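Local coordinates for uncharacterized ACR, COG1565 superfamily (Burkholderia thailandensis, PDB 4F3N), which is uncharacterized in function but is probably an S-adenosyl-L-methionine-dependent methyltransferase, perhaps one that symmetrically dimethylates arginine residues of other proteins, at residues A[59-64]-A[86-91]; A[79-84]-A[335-340]; A[125-130]-A[373-378]; A[131-136]-A[162-167]. All coordinates share one frame; numbering follows the deposited sequence.

Contact 1 of 4, residues A[59-64]-A[86-91]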
# COMPACT_ATOMS: atom_id res chain seq x y z
N GLU A 59 -16.77 1.27 -20.11
CA GLU A 59 -18.24 1.43 -20.19
C GLU A 59 -19.01 0.25 -19.61
O GLU A 59 -20.04 0.46 -18.92
CB GLU A 59 -18.66 1.76 -21.63
CG GLU A 59 -18.13 3.12 -22.04
CD GLU A 59 -18.33 3.44 -23.52
OE1 GLU A 59 -18.30 2.51 -24.37
OE2 GLU A 59 -18.51 4.63 -23.86
N ALA A 60 -18.53 -0.99 -19.82
CA ALA A 60 -19.19 -2.18 -19.29
C ALA A 60 -19.09 -2.14 -17.76
O ALA A 60 -20.09 -2.40 -17.04
CB ALA A 60 -18.58 -3.46 -19.85
N LEU A 61 -17.90 -1.80 -17.27
CA LEU A 61 -17.69 -1.75 -15.83
C LEU A 61 -18.60 -0.71 -15.23
O LEU A 61 -19.27 -0.98 -14.24
CB LEU A 61 -16.24 -1.45 -15.48
CG LEU A 61 -15.94 -1.25 -14.00
CD1 LEU A 61 -16.23 -2.52 -13.22
CD2 LEU A 61 -14.45 -0.84 -13.93
N ALA A 62 -18.63 0.48 -15.84
CA ALA A 62 -19.48 1.58 -15.40
C ALA A 62 -20.97 1.19 -15.39
O ALA A 62 -21.66 1.43 -14.41
CB ALA A 62 -19.26 2.85 -16.24
N ALA A 63 -21.45 0.55 -16.47
CA ALA A 63 -22.85 0.10 -16.53
C ALA A 63 -23.18 -0.89 -15.41
O ALA A 63 -24.24 -0.83 -14.81
CB ALA A 63 -23.15 -0.55 -17.91
N SER A 64 -22.25 -1.80 -15.11
CA SER A 64 -22.45 -2.75 -14.04
C SER A 64 -22.57 -2.05 -12.70
O SER A 64 -23.39 -2.41 -11.85
CB SER A 64 -21.36 -3.83 -14.02
OG SER A 64 -20.15 -3.33 -13.45
N LEU A 86 -11.48 -1.11 -9.02
CA LEU A 86 -10.10 -1.53 -8.93
C LEU A 86 -9.95 -3.05 -9.11
O LEU A 86 -8.99 -3.48 -9.73
CB LEU A 86 -9.49 -1.07 -7.60
CG LEU A 86 -9.34 0.45 -7.33
CD1 LEU A 86 -8.63 0.68 -5.99
CD2 LEU A 86 -8.55 1.08 -8.47
N TYR A 87 -10.88 -3.82 -8.58
CA TYR A 87 -10.68 -5.27 -8.40
C TYR A 87 -11.74 -6.15 -9.08
O TYR A 87 -11.68 -7.37 -8.93
CB TYR A 87 -10.55 -5.63 -6.93
CG TYR A 87 -9.45 -4.86 -6.24
CD1 TYR A 87 -8.13 -5.11 -6.56
CD2 TYR A 87 -9.73 -3.85 -5.33
CE1 TYR A 87 -7.10 -4.39 -6.00
CE2 TYR A 87 -8.69 -3.12 -4.74
CZ TYR A 87 -7.38 -3.40 -5.07
OH TYR A 87 -6.27 -2.73 -4.55
N ALA A 88 -12.67 -5.58 -9.86
CA ALA A 88 -13.66 -6.45 -10.56
C ALA A 88 -12.92 -7.42 -11.49
O ALA A 88 -12.10 -6.99 -12.26
CB ALA A 88 -14.65 -5.62 -11.37
N PRO A 89 -13.26 -8.72 -11.45
CA PRO A 89 -12.49 -9.64 -12.30
C PRO A 89 -12.47 -9.21 -13.74
O PRO A 89 -13.50 -8.88 -14.32
CB PRO A 89 -13.24 -10.96 -12.14
CG PRO A 89 -13.78 -10.89 -10.75
CD PRO A 89 -14.20 -9.43 -10.58
N GLY A 90 -11.30 -9.18 -14.34
CA GLY A 90 -11.25 -8.89 -15.76
C GLY A 90 -11.23 -7.43 -16.13
O GLY A 90 -10.41 -7.03 -16.95
N MET A 91 -12.11 -6.63 -15.53
CA MET A 91 -12.36 -5.25 -15.94
C MET A 91 -11.84 -4.18 -14.97
O MET A 91 -11.75 -3.00 -15.35
CB MET A 91 -13.84 -5.04 -16.06
CG MET A 91 -14.50 -5.99 -17.04
SD MET A 91 -16.16 -5.39 -17.34
CE MET A 91 -16.91 -5.53 -15.70

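Contact 2 of 4, residues A[79-84]-A[335-340]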
# COMPACT_ATOMS: atom_id res chain seq x y z
N SER A 79 -16.43 2.61 -0.57
CA SER A 79 -15.60 1.37 -0.49
C SER A 79 -16.02 0.36 -1.56
O SER A 79 -15.19 -0.34 -2.15
CB SER A 79 -15.69 0.74 0.90
OG SER A 79 -17.06 0.63 1.35
N ARG A 80 -17.32 0.26 -1.76
CA ARG A 80 -17.86 -0.74 -2.69
C ARG A 80 -17.53 -0.31 -4.14
O ARG A 80 -17.14 -1.13 -4.97
CB ARG A 80 -19.35 -0.88 -2.49
CG ARG A 80 -20.01 -1.84 -3.48
CD ARG A 80 -19.46 -3.25 -3.42
NE ARG A 80 -20.22 -4.06 -4.36
CZ ARG A 80 -19.91 -5.30 -4.70
NH1 ARG A 80 -18.86 -5.92 -4.16
NH2 ARG A 80 -20.66 -5.90 -5.60
N TYR A 81 -17.75 0.97 -4.42
CA TYR A 81 -17.37 1.55 -5.69
C TYR A 81 -15.90 1.29 -5.98
O TYR A 81 -15.52 0.78 -7.05
CB TYR A 81 -17.71 3.06 -5.73
CG TYR A 81 -17.24 3.71 -6.99
CD1 TYR A 81 -18.03 3.70 -8.13
CD2 TYR A 81 -15.98 4.30 -7.07
CE1 TYR A 81 -17.58 4.29 -9.33
CE2 TYR A 81 -15.52 4.84 -8.24
CZ TYR A 81 -16.29 4.81 -9.37
OH TYR A 81 -15.82 5.37 -10.55
N MET A 82 -15.06 1.65 -5.02
CA MET A 82 -13.63 1.53 -5.20
C MET A 82 -13.24 0.06 -5.35
O MET A 82 -12.41 -0.29 -6.18
CB MET A 82 -12.91 2.13 -3.99
CG MET A 82 -11.43 2.28 -4.18
SD MET A 82 -10.77 3.18 -2.78
CE MET A 82 -9.08 2.61 -2.80
N GLU A 83 -13.87 -0.80 -4.57
CA GLU A 83 -13.55 -2.25 -4.69
C GLU A 83 -13.81 -2.73 -6.10
O GLU A 83 -12.98 -3.47 -6.71
CB GLU A 83 -14.35 -3.08 -3.70
CG GLU A 83 -14.20 -4.60 -3.88
CD GLU A 83 -15.18 -5.38 -3.03
OE1 GLU A 83 -15.98 -4.76 -2.29
OE2 GLU A 83 -15.22 -6.63 -3.15
N ARG A 84 -14.95 -2.35 -6.66
CA ARG A 84 -15.31 -2.85 -7.96
C ARG A 84 -14.46 -2.26 -9.12
O ARG A 84 -14.02 -3.00 -10.01
CB ARG A 84 -16.83 -2.67 -8.20
CG ARG A 84 -17.69 -3.58 -7.34
CD ARG A 84 -17.35 -5.05 -7.53
NE ARG A 84 -17.74 -5.55 -8.85
CZ ARG A 84 -17.53 -6.80 -9.27
NH1 ARG A 84 -17.92 -7.18 -10.48
NH2 ARG A 84 -16.91 -7.68 -8.49
N GLN A 335 -8.12 3.88 -14.43
CA GLN A 335 -7.27 4.67 -13.58
C GLN A 335 -7.17 4.04 -12.18
O GLN A 335 -8.04 3.26 -11.77
CB GLN A 335 -7.78 6.13 -13.49
CG GLN A 335 -9.14 6.28 -12.81
CD GLN A 335 -9.47 7.73 -12.47
OE1 GLN A 335 -8.90 8.67 -13.04
NE2 GLN A 335 -10.40 7.92 -11.53
N ASP A 336 -6.09 4.40 -11.50
CA ASP A 336 -5.80 4.01 -10.12
C ASP A 336 -6.60 4.94 -9.20
O ASP A 336 -6.85 6.07 -9.55
CB ASP A 336 -4.30 4.28 -9.88
CG ASP A 336 -3.74 3.56 -8.71
OD1 ASP A 336 -4.49 2.85 -8.01
OD2 ASP A 336 -2.51 3.73 -8.51
N ILE A 337 -6.97 4.44 -8.03
CA ILE A 337 -7.56 5.25 -6.97
C ILE A 337 -6.84 4.85 -5.69
O ILE A 337 -6.77 3.65 -5.37
CB ILE A 337 -9.09 5.01 -6.77
CG1 ILE A 337 -9.88 5.22 -8.09
CG2 ILE A 337 -9.60 5.95 -5.67
CD1 ILE A 337 -11.34 4.78 -8.04
N THR A 338 -6.22 5.80 -4.99
CA THR A 338 -5.49 5.46 -3.77
C THR A 338 -5.85 6.46 -2.69
O THR A 338 -6.35 7.52 -2.95
CB THR A 338 -3.94 5.49 -3.94
OG1 THR A 338 -3.53 6.81 -4.32
CG2 THR A 338 -3.48 4.50 -4.99
N ALA A 339 -5.57 6.11 -1.46
CA ALA A 339 -5.66 7.04 -0.36
C ALA A 339 -4.38 6.86 0.43
O ALA A 339 -3.82 5.80 0.41
CB ALA A 339 -6.83 6.71 0.54
N HIS A 340 -3.94 7.88 1.13
CA HIS A 340 -2.79 7.72 2.03
C HIS A 340 -3.16 6.84 3.19
O HIS A 340 -4.34 6.60 3.46
CB HIS A 340 -2.36 9.07 2.54
CG HIS A 340 -1.65 9.93 1.53
ND1 HIS A 340 -1.99 10.00 0.19
CD2 HIS A 340 -0.58 10.80 1.70
CE1 HIS A 340 -1.15 10.84 -0.44
NE2 HIS A 340 -0.30 11.34 0.48

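Contact 3 of 4, residues A[125-130]-A[373-378]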
# COMPACT_ATOMS: atom_id res chain seq x y z
N LEU A 125 16.50 -2.84 1.72
CA LEU A 125 15.47 -3.54 2.54
C LEU A 125 15.94 -4.92 2.99
O LEU A 125 15.54 -5.39 4.03
CB LEU A 125 14.16 -3.65 1.77
CG LEU A 125 12.96 -4.36 2.38
CD1 LEU A 125 12.54 -3.65 3.66
CD2 LEU A 125 11.80 -4.41 1.34
N ALA A 126 16.74 -5.58 2.14
CA ALA A 126 17.28 -6.91 2.44
C ALA A 126 17.98 -6.95 3.79
O ALA A 126 17.97 -7.97 4.50
CB ALA A 126 18.18 -7.41 1.28
N ARG A 127 18.59 -5.84 4.20
CA ARG A 127 19.30 -5.85 5.48
C ARG A 127 18.42 -6.02 6.72
O ARG A 127 18.60 -6.98 7.48
CB ARG A 127 20.24 -4.66 5.56
CG ARG A 127 21.33 -4.86 4.51
CD ARG A 127 22.25 -3.69 4.29
NE ARG A 127 23.11 -3.97 3.13
CZ ARG A 127 24.19 -3.27 2.81
NH1 ARG A 127 24.56 -2.22 3.55
NH2 ARG A 127 24.91 -3.63 1.74
N PRO A 128 17.44 -5.12 6.93
CA PRO A 128 16.48 -5.41 8.01
C PRO A 128 15.65 -6.67 7.82
O PRO A 128 15.27 -7.30 8.81
CB PRO A 128 15.59 -4.15 8.08
CG PRO A 128 15.81 -3.45 6.75
CD PRO A 128 17.16 -3.83 6.25
N VAL A 129 15.34 -7.08 6.59
CA VAL A 129 14.66 -8.35 6.39
C VAL A 129 15.53 -9.49 6.92
O VAL A 129 15.07 -10.33 7.68
CB VAL A 129 14.26 -8.55 4.92
CG1 VAL A 129 13.74 -9.97 4.64
CG2 VAL A 129 13.15 -7.53 4.60
N ALA A 130 16.80 -9.50 6.56
CA ALA A 130 17.71 -10.55 7.06
C ALA A 130 17.84 -10.50 8.59
O ALA A 130 17.83 -11.53 9.28
CB ALA A 130 19.07 -10.42 6.36
N THR A 373 23.28 4.58 2.04
CA THR A 373 24.40 5.38 1.57
C THR A 373 25.63 4.50 1.43
O THR A 373 26.48 4.78 0.59
CB THR A 373 24.69 6.61 2.44
OG1 THR A 373 25.02 6.22 3.76
CG2 THR A 373 23.45 7.54 2.47
N ASP A 374 25.67 3.44 2.22
CA ASP A 374 26.79 2.47 2.12
C ASP A 374 26.68 1.71 0.81
O ASP A 374 27.67 1.50 0.11
CB ASP A 374 26.81 1.50 3.30
CG ASP A 374 27.02 2.17 4.64
OD1 ASP A 374 27.55 3.31 4.70
OD2 ASP A 374 26.64 1.55 5.67
N VAL A 375 25.44 1.34 0.47
CA VAL A 375 25.16 0.71 -0.79
C VAL A 375 25.61 1.63 -1.92
O VAL A 375 26.35 1.22 -2.80
CB VAL A 375 23.65 0.39 -0.94
CG1 VAL A 375 23.34 -0.19 -2.33
CG2 VAL A 375 23.20 -0.57 0.16
N LEU A 376 25.18 2.89 -1.89
CA LEU A 376 25.64 3.86 -2.91
C LEU A 376 27.16 3.95 -2.96
O LEU A 376 27.74 4.02 -4.05
CB LEU A 376 25.05 5.27 -2.65
CG LEU A 376 25.36 6.41 -3.62
CD1 LEU A 376 24.91 6.06 -5.03
CD2 LEU A 376 24.67 7.68 -3.12
N ALA A 377 27.80 3.93 -1.80
CA ALA A 377 29.26 4.13 -1.72
C ALA A 377 30.09 2.96 -2.29
O ALA A 377 31.31 3.06 -2.35
CB ALA A 377 29.69 4.40 -0.27
N GLU A 378 29.43 1.86 -2.67
CA GLU A 378 30.09 0.75 -3.38
C GLU A 378 30.40 1.12 -4.84
O GLU A 378 31.26 0.51 -5.48
CB GLU A 378 29.19 -0.50 -3.37
CG GLU A 378 28.95 -1.11 -2.00
CD GLU A 378 27.86 -2.18 -2.00
OE1 GLU A 378 27.57 -2.76 -3.07
OE2 GLU A 378 27.28 -2.46 -0.92
O HOH W 1 27.58 -1.91 1.61

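Contact 4 of 4, residues A[131-136]-A[162-167]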
# COMPACT_ATOMS: atom_id res chain seq x y z
N GLN A 131 17.95 -9.30 9.14
CA GLN A 131 18.03 -9.15 10.57
C GLN A 131 16.78 -9.69 11.27
O GLN A 131 16.89 -10.31 12.32
CB GLN A 131 18.31 -7.70 10.98
CG GLN A 131 18.73 -7.60 12.43
CD GLN A 131 19.23 -6.20 12.83
OE1 GLN A 131 18.70 -5.19 12.38
NE2 GLN A 131 20.27 -6.15 13.67
N ALA A 132 15.60 -9.47 10.71
CA ALA A 132 14.36 -9.98 11.30
C ALA A 132 14.28 -11.50 11.19
O ALA A 132 13.85 -12.16 12.14
CB ALA A 132 13.15 -9.31 10.65
N LEU A 133 14.71 -12.05 10.04
CA LEU A 133 14.77 -13.52 9.86
C LEU A 133 15.70 -14.11 10.92
O LEU A 133 15.36 -15.08 11.57
CB LEU A 133 15.26 -13.86 8.46
CG LEU A 133 14.28 -13.59 7.33
CD1 LEU A 133 15.00 -13.62 5.99
CD2 LEU A 133 13.06 -14.51 7.31
N ASP A 134 16.89 -13.54 11.07
CA ASP A 134 17.85 -14.07 12.06
C ASP A 134 17.29 -14.01 13.47
O ASP A 134 17.45 -14.95 14.27
CB ASP A 134 19.13 -13.21 12.09
CG ASP A 134 20.02 -13.40 10.85
OD1 ASP A 134 19.93 -14.44 10.17
OD2 ASP A 134 20.84 -12.50 10.61
N ALA A 135 16.75 -12.85 13.81
CA ALA A 135 16.26 -12.60 15.17
C ALA A 135 15.08 -13.52 15.55
O ALA A 135 14.98 -13.93 16.72
CB ALA A 135 15.88 -11.14 15.32
N SER A 136 14.21 -13.83 14.58
CA SER A 136 13.07 -14.71 14.79
C SER A 136 13.35 -16.18 14.48
O SER A 136 12.48 -17.01 14.72
CB SER A 136 11.85 -14.26 13.98
OG SER A 136 12.10 -14.30 12.60
N LEU A 162 23.76 -11.73 0.29
CA LEU A 162 24.12 -11.54 1.70
C LEU A 162 24.20 -12.85 2.51
O LEU A 162 24.49 -12.81 3.71
CB LEU A 162 23.11 -10.60 2.40
CG LEU A 162 23.19 -9.17 1.91
CD1 LEU A 162 22.01 -8.35 2.43
CD2 LEU A 162 24.54 -8.52 2.24
N GLY A 163 24.02 -13.98 1.85
CA GLY A 163 24.21 -15.30 2.51
C GLY A 163 22.94 -15.89 3.05
O GLY A 163 22.97 -16.88 3.78
N VAL A 164 21.80 -15.31 2.69
CA VAL A 164 20.48 -15.74 3.23
C VAL A 164 19.66 -16.39 2.15
O VAL A 164 19.14 -15.72 1.28
CB VAL A 164 19.69 -14.56 3.82
CG1 VAL A 164 18.30 -15.01 4.31
CG2 VAL A 164 20.49 -13.93 4.95
N GLU A 165 19.54 -17.71 2.23
CA GLU A 165 18.61 -18.45 1.37
C GLU A 165 17.29 -18.71 2.10
O GLU A 165 17.23 -19.01 3.29
CB GLU A 165 19.17 -19.82 0.99
CG GLU A 165 20.44 -19.80 0.18
CD GLU A 165 20.27 -19.33 -1.24
OE1 GLU A 165 19.13 -19.26 -1.74
OE2 GLU A 165 21.32 -19.05 -1.89
N LEU A 166 16.21 -18.63 1.34
CA LEU A 166 14.89 -18.84 1.86
C LEU A 166 14.39 -20.23 1.49
O LEU A 166 14.64 -20.72 0.36
CB LEU A 166 13.97 -17.77 1.25
CG LEU A 166 14.34 -16.30 1.48
CD1 LEU A 166 13.34 -15.37 0.78
CD2 LEU A 166 14.36 -16.00 3.00
N ASP A 167 13.64 -20.84 2.41
CA ASP A 167 12.87 -22.04 2.10
C ASP A 167 11.79 -21.76 1.04
O ASP A 167 11.48 -22.62 0.20
CB ASP A 167 12.25 -22.63 3.35
CG ASP A 167 13.29 -23.11 4.38
OD1 ASP A 167 14.44 -23.44 4.00
OD2 ASP A 167 12.91 -23.19 5.59

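Contact 1 of 4, residues A[59-64]-A[86-91]
Leu61, which meets both Ala88 and Met91, lends its carbonyl O to the shortest polar bond here, from Ser64 OG at 2.6 Å. The hydroxyl comes in at a C=O...OG angle of 128°, with OG tilted 21° from the carbonyl plane, and folds the serine back onto its own helix. No hydrogen bond crosses to 86-91, so the joint itself is made by apolar side chains. Both methyls of Leu61 take part: CD1 touches Ala88 CB at 3.9 Å, and CD2 rests 3.7 Å from the carbonyl O of Met91. The contact joins two helices near the N-terminus, 52-71 and 78-87: the side of the first meets the turn that leaves the second, and Ala88 is the first residue after that helix to leave helical geometry. Met91 lies against helix 52-71. Its chain bends at chi3 (-64°), which lays CE beside the backbone of the helix, 3.9 Å from Leu61 CA, and leaves SD 4.0 Å from Ala60 CB. Leu61 and Met91 thus run past each other in opposite directions, CD1 of the leucine lying 4.0 Å from CE. Gly90, with positive phi, lets the chain turn ahead of Met91. Beyond the two segments Leu61 also packs on Pro332, while Ser95 OG is hydrogen-bonded to Ala88 O.

Contact 2 of 4, residues A[79-84]-A[335-340]
Ile337 sets its two branches against two consecutive residues of a helix, Tyr81 and Met82. Its CD1 methyl approaches the tyrosine ring obliquely, 4.2 Å from CE2, the two side chains running nearly perpendicular to each other. Its CG2 lies 4.2 Å from Met82 SD. The methionine then runs on past the isoleucine, the two chains heading in opposite directions, until CE comes to 3.6 Å from the carbonyl O of Ile337. That oxygen is buried and has no hydrogen-bonding partner in the model; besides Met82 CE, the methyl CD1 of Leu86, one turn further along the helix, also packs against it at 3.6 Å. No hydrogen bond links the two segments. Met82 reaches this far because its chain is extended: CG is anti to the backbone N (chi1 -170°) and CE continues the line at chi3 155°. Tyr81 is fixed from beyond the contact, by a hydrogen bond between its OH and Pro328 O and by edge-to-face packing with Phe329 and Phe245. In the strand, backbone hydrogen bonds of Asp336 with His319 and of Thr338 with Met317 hold the chain in place, while the Ile337 side chain also touches Cys318. Helix 78-87 thus packs on both helix 52-71, whose Leu65 touches Tyr81, and the small mixed sheet in which strand 336-342 pairs antiparallel with 317-319.

Contact 3 of 4, residues A[125-130]-A[373-378]
Arg127 reaches Val375 and Glu378 with its whole length, as the backbones stay far apart: the nearest CA atoms, those of Arg127 and Val375, are 10.8 Å from each other. Its CG stands anti to the carbonyl carbon (chi1 -66°), and from there the chain is stretched out as far as NE, carrying the guanidinium beyond helix 118-136 to the short helix 372-376. Val375 meets it over one face. The CG2 methyl sits 3.7 Å above the guanidinium plane, toward the rim, and is 3.8 Å from Arg127 NH2. Glu378 comes from the opposite direction, also on an extended chain, and brings its carboxylate to the guanidinium edge with the two planes 24° apart. Arg127 NH2 and Glu378 OE2 are 3.7 Å apart, a long salt bridge. A water at the same edge, in the guanidinium plane, bridges the pair: it accepts from Arg127 NH2 at 3.2 Å and donates to Glu378 OE2 at 2.6 Å. Asp374 touches the edge through CB, 4.4 Å from Arg127 NH1. Val375 also packs on Leu120, Gln123 and Thr124 of helix 118-136, so the helices meet through more than the arginine. Since the ion pair is long, partly water-mediated and near the protein surface, its electrostatic attraction is probably modest; a second negative charge close by, on Asp374, would be expected to add to the favourable field around the arginine.

Contact 4 of 4, residues A[131-136]-A[162-167]
Leu133 makes a small, buried apolar contact with Val164 and Leu166, joining helix 118-136 to the loop that leads from helix 150-161 into strand 168-172. This loop is the helix-to-strand part of a beta-alpha-beta crossover between the neighbouring parallel strands 140-144 and 168-172, in a seven-stranded sheet whose order 3-2-1-4-5-7-6 is that of class I S-adenosyl-L-methionine-dependent methyltransferases. One methyl does all the touching from the helix side. Leu133 CD1 lies 3.9 Å from Leu166 CD2 and 4.0 Å from Val164 CG1, so it fits against two alternate side chains of the loop. Leu166 runs nearly at right angles to Leu133, whereas Val164 is turned at a slant to it. The leucine gets there with CG anti to its carbonyl carbon (chi1 -72°). At the start of the loop Gly163, of positive phi, closes helix 150-161 in a Schellman motif, after which the chain extends through Val164 and Leu166. Two of the three residues tie the contact to its surroundings: Leu133 also packs on Val210 of strand 210-214, and Leu166 on Leu156 and Leu159 of helix 150-161. Further along segment 131-136, Ala132 O takes two hydrogen bonds from a single residue, Ser136 N at 3.0 Å and Ser136 OG at 2.8 Å, which reach the oxygen from opposite faces of its carbonyl plane.

How the contacts relate
The four contacts form two pairs, on opposite sides of the chain's centre. Contacts 1 and 2 share helix 78-87 and touch each other, Leu86 and Leu61 reaching across; contacts 3 and 4 share helix 118-136 and touch through Ala126, Arg127 and Ala130 against Leu162 and Val164. The pairs stay apart, with nearest atoms about 19 Å or more from each other. Contacts 2 and 4 are buried, without hydrogen bonds between their segments and made by apolar side chains, one helix against strand, the other helix against loop; contact 2 lies nearest the centre. Contact 1 is apolar too, but only partly buried. Contact 3, partly buried as well, alone joins its elements through charge and water.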